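Local coordinates for hypothetical protein PH1313 (Pyrococcus horikoshii, PDB 1VBK) that probably binds RNA and ATP as a THUMP domain-containing protein of the ThiI type, though its exact function is not established, at residues V259-R264 and V272-E277. Numbering follows the deposited sequence.
Sequences VIKGLR and VSEITE
A salt bridge between K261 and E274, backed by a small apolar contact, joins the C-terminal end of strand 258-260 and the residues that follow to the first turn of helix 273-281. Both belong to one beta-alpha-beta unit of the five-stranded parallel sheet, consistent with a ThiI-like HUP domain. The side chains of K261 and E274 each run out to meet the other. K261 NZ donates to E274 OE2 at 2.9 Å, on the anti side of the carboxylate and 24° out of its plane. NZ also pairs with D278, one turn further along. The L263 side chain lies alongside that of E274, running roughly antiparallel to it, its CD1 lying 3.2 Å from E274 OE1. Its CD2 meets I275 CG1 at 4.1 Å, and both residues also touch L268 in the connecting loop. E274 CG stands anti to the backbone N (chi1 172°), and the extended chain carries the carboxylate across to K261 and L263. Replacing E274 by alanine is likely to cost K261 this partner, leaving the pairing with D278, and to uncover the end of L263. One carboxylate thus serves two neighbours, pairing with the charge of K261 through one oxygen and resting the other against L263, while two acids on the helix probably help keep the lysine protonated.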
ATOM      1  N   VAL A 259       9.142  -4.811   0.444  1.00 18.52           N
ATOM      2  CA  VAL A 259      10.305  -4.883   1.319  1.00 17.43           C
ATOM      3  C   VAL A 259      11.556  -4.815   0.450  1.00 18.92           C
ATOM      4  O   VAL A 259      11.628  -5.461  -0.595  1.00 17.76           O
ATOM      5  CB  VAL A 259      10.315  -6.199   2.133  1.00 17.73           C
ATOM      6  CG1 VAL A 259      11.604  -6.310   2.940  1.00 18.55           C
ATOM      7  CG2 VAL A 259       9.102  -6.244   3.056  1.00 18.93           C
ATOM      8  N   ILE A 260      12.526  -4.018   0.889  1.00 17.71           N
ATOM      9  CA  ILE A 260      13.778  -3.829   0.164  1.00 18.42           C
ATOM     10  C   ILE A 260      14.960  -4.416   0.930  1.00 18.08           C
ATOM     11  O   ILE A 260      15.130  -4.143   2.114  1.00 18.11           O
ATOM     12  CB  ILE A 260      14.047  -2.321  -0.063  1.00 18.22           C
ATOM     13  CG1 ILE A 260      12.911  -1.713  -0.889  1.00 18.49           C
ATOM     14  CG2 ILE A 260      15.397  -2.123  -0.753  1.00 18.97           C
ATOM     15  CD1 ILE A 260      12.807  -0.208  -0.759  1.00 23.56           C
ATOM     16  N   LYS A 261      15.777  -5.218   0.252  1.00 19.13           N
ATOM     17  CA  LYS A 261      16.958  -5.818   0.879  1.00 20.99           C
ATOM     18  C   LYS A 261      18.198  -5.551   0.030  1.00 22.86           C
ATOM     19  O   LYS A 261      18.094  -5.373  -1.180  1.00 23.40           O
ATOM     20  CB  LYS A 261      16.758  -7.328   1.071  1.00 21.21           C
ATOM     21  CG  LYS A 261      15.743  -7.670   2.162  1.00 22.87           C
ATOM     22  CD  LYS A 261      15.503  -9.171   2.294  1.00 24.89           C
ATOM     23  CE  LYS A 261      16.745  -9.912   2.756  1.00 29.18           C
ATOM     24  NZ  LYS A 261      16.503 -11.388   2.847  1.00 31.43           N
ATOM     25  N   GLY A 262      19.367  -5.526   0.666  1.00 24.83           N
ATOM     26  CA  GLY A 262      20.597  -5.247  -0.057  1.00 28.31           C
ATOM     27  C   GLY A 262      21.302  -6.452  -0.648  1.00 31.20           C
ATOM     28  O   GLY A 262      22.498  -6.397  -0.931  1.00 31.20           O
ATOM     29  N   LEU A 263      20.554  -7.530  -0.854  1.00 34.07           N
ATOM     30  CA  LEU A 263      21.090  -8.771  -1.401  1.00 36.57           C
ATOM     31  C   LEU A 263      21.772  -8.608  -2.762  1.00 38.13           C
ATOM     32  O   LEU A 263      21.281  -7.895  -3.641  1.00 37.68           O
ATOM     33  CB  LEU A 263      19.959  -9.799  -1.513  1.00 38.13           C
ATOM     34  CG  LEU A 263      20.319 -11.255  -1.812  1.00 39.19           C
ATOM     35  CD1 LEU A 263      21.143 -11.824  -0.669  1.00 40.70           C
ATOM     36  CD2 LEU A 263      19.045 -12.062  -1.992  1.00 39.26           C
ATOM     37  N   ARG A 264      22.911  -9.278  -2.925  1.00 40.29           N
ATOM     38  CA  ARG A 264      23.670  -9.242  -4.173  1.00 42.69           C
ATOM     39  C   ARG A 264      23.786 -10.655  -4.737  1.00 43.03           C
ATOM     40  O   ARG A 264      23.742 -11.633  -3.992  1.00 41.89           O
ATOM     41  CB  ARG A 264      25.083  -8.704  -3.939  1.00 45.43           C
ATOM     42  CG  ARG A 264      25.163  -7.274  -3.453  1.00 49.35           C
ATOM     43  CD  ARG A 264      26.616  -6.898  -3.230  1.00 51.92           C
ATOM     44  NE  ARG A 264      27.258  -7.795  -2.272  1.00 54.13           N
ATOM     45  CZ  ARG A 264      28.569  -7.841  -2.055  1.00 55.50           C
ATOM     46  NH1 ARG A 264      29.382  -7.041  -2.730  1.00 56.60           N
ATOM     47  NH2 ARG A 264      29.066  -8.682  -1.157  1.00 56.19           N
ATOM     48  N   VAL A 272      18.928 -19.945  -5.079  1.00 30.50           N
ATOM     49  CA  VAL A 272      18.472 -18.655  -4.565  1.00 29.54           C
ATOM     50  C   VAL A 272      17.468 -18.889  -3.441  1.00 28.74           C
ATOM     51  O   VAL A 272      16.399 -18.285  -3.397  1.00 27.12           O
ATOM     52  CB  VAL A 272      17.851 -17.735  -5.653  1.00 28.65           C
ATOM     53  CG1 VAL A 272      18.903 -17.393  -6.691  1.00 30.14           C
ATOM     54  CG2 VAL A 272      16.658 -18.402  -6.311  1.00 30.38           C
ATOM     55  N   SER A 273      17.839 -19.781  -2.530  1.00 28.77           N
ATOM     56  CA  SER A 273      16.996 -20.131  -1.399  1.00 30.28           C
ATOM     57  C   SER A 273      16.580 -18.895  -0.605  1.00 30.05           C
ATOM     58  O   SER A 273      15.450 -18.811  -0.127  1.00 29.29           O
ATOM     59  CB  SER A 273      17.733 -21.115  -0.490  1.00 30.00           C
ATOM     60  OG  SER A 273      18.968 -20.569  -0.067  1.00 32.69           O
ATOM     61  N   GLU A 274      17.485 -17.933  -0.466  1.00 30.30           N
ATOM     62  CA  GLU A 274      17.145 -16.729   0.276  1.00 30.69           C
ATOM     63  C   GLU A 274      16.003 -15.990  -0.414  1.00 29.24           C
ATOM     64  O   GLU A 274      15.164 -15.386   0.248  1.00 29.23           O
ATOM     65  CB  GLU A 274      18.364 -15.814   0.427  1.00 33.54           C
ATOM     66  CG  GLU A 274      18.028 -14.452   1.022  1.00 36.33           C
ATOM     67  CD  GLU A 274      19.191 -13.825   1.764  1.00 38.50           C
ATOM     68  OE1 GLU A 274      20.353 -14.111   1.409  1.00 39.48           O
ATOM     69  OE2 GLU A 274      18.939 -13.034   2.700  1.00 38.85           O
ATOM     70  N   ILE A 275      15.962 -16.050  -1.742  1.00 27.34           N
ATOM     71  CA  ILE A 275      14.899 -15.388  -2.489  1.00 26.69           C
ATOM     72  C   ILE A 275      13.566 -16.119  -2.304  1.00 25.74           C
ATOM     73  O   ILE A 275      12.529 -15.490  -2.081  1.00 24.54           O
ATOM     74  CB  ILE A 275      15.244 -15.303  -4.001  1.00 27.35           C
ATOM     75  CG1 ILE A 275      16.397 -14.318  -4.211  1.00 27.94           C
ATOM     76  CG2 ILE A 275      14.024 -14.859  -4.799  1.00 27.60           C
ATOM     77  CD1 ILE A 275      16.899 -14.251  -5.639  1.00 31.12           C
ATOM     78  N   THR A 276      13.595 -17.446  -2.394  1.00 24.65           N
ATOM     79  CA  THR A 276      12.383 -18.242  -2.224  1.00 26.19           C
ATOM     80  C   THR A 276      11.905 -18.172  -0.771  1.00 25.72           C
ATOM     81  O   THR A 276      10.703 -18.123  -0.501  1.00 24.72           O
ATOM     82  CB  THR A 276      12.633 -19.709  -2.622  1.00 27.66           C
ATOM     83  OG1 THR A 276      13.758 -20.219  -1.895  1.00 29.43           O
ATOM     84  CG2 THR A 276      12.925 -19.805  -4.119  1.00 27.26           C
ATOM     85  N   GLU A 277      12.854 -18.167   0.161  1.00 26.33           N
ATOM     86  CA  GLU A 277      12.536 -18.074   1.583  1.00 28.30           C
ATOM     87  C   GLU A 277      11.914 -16.701   1.856  1.00 28.81           C
ATOM     88  O   GLU A 277      10.915 -16.596   2.570  1.00 27.68           O
ATOM     89  CB  GLU A 277      13.807 -18.263   2.419  1.00 29.97           C
ATOM     90  CG  GLU A 277      14.218 -19.721   2.599  1.00 34.01           C
ATOM     91  CD  GLU A 277      15.676 -19.881   2.989  1.00 38.22           C
ATOM     92  OE1 GLU A 277      16.230 -18.963   3.630  1.00 41.89           O
ATOM     93  OE2 GLU A 277      16.271 -20.933   2.665  1.00 39.98           O
TER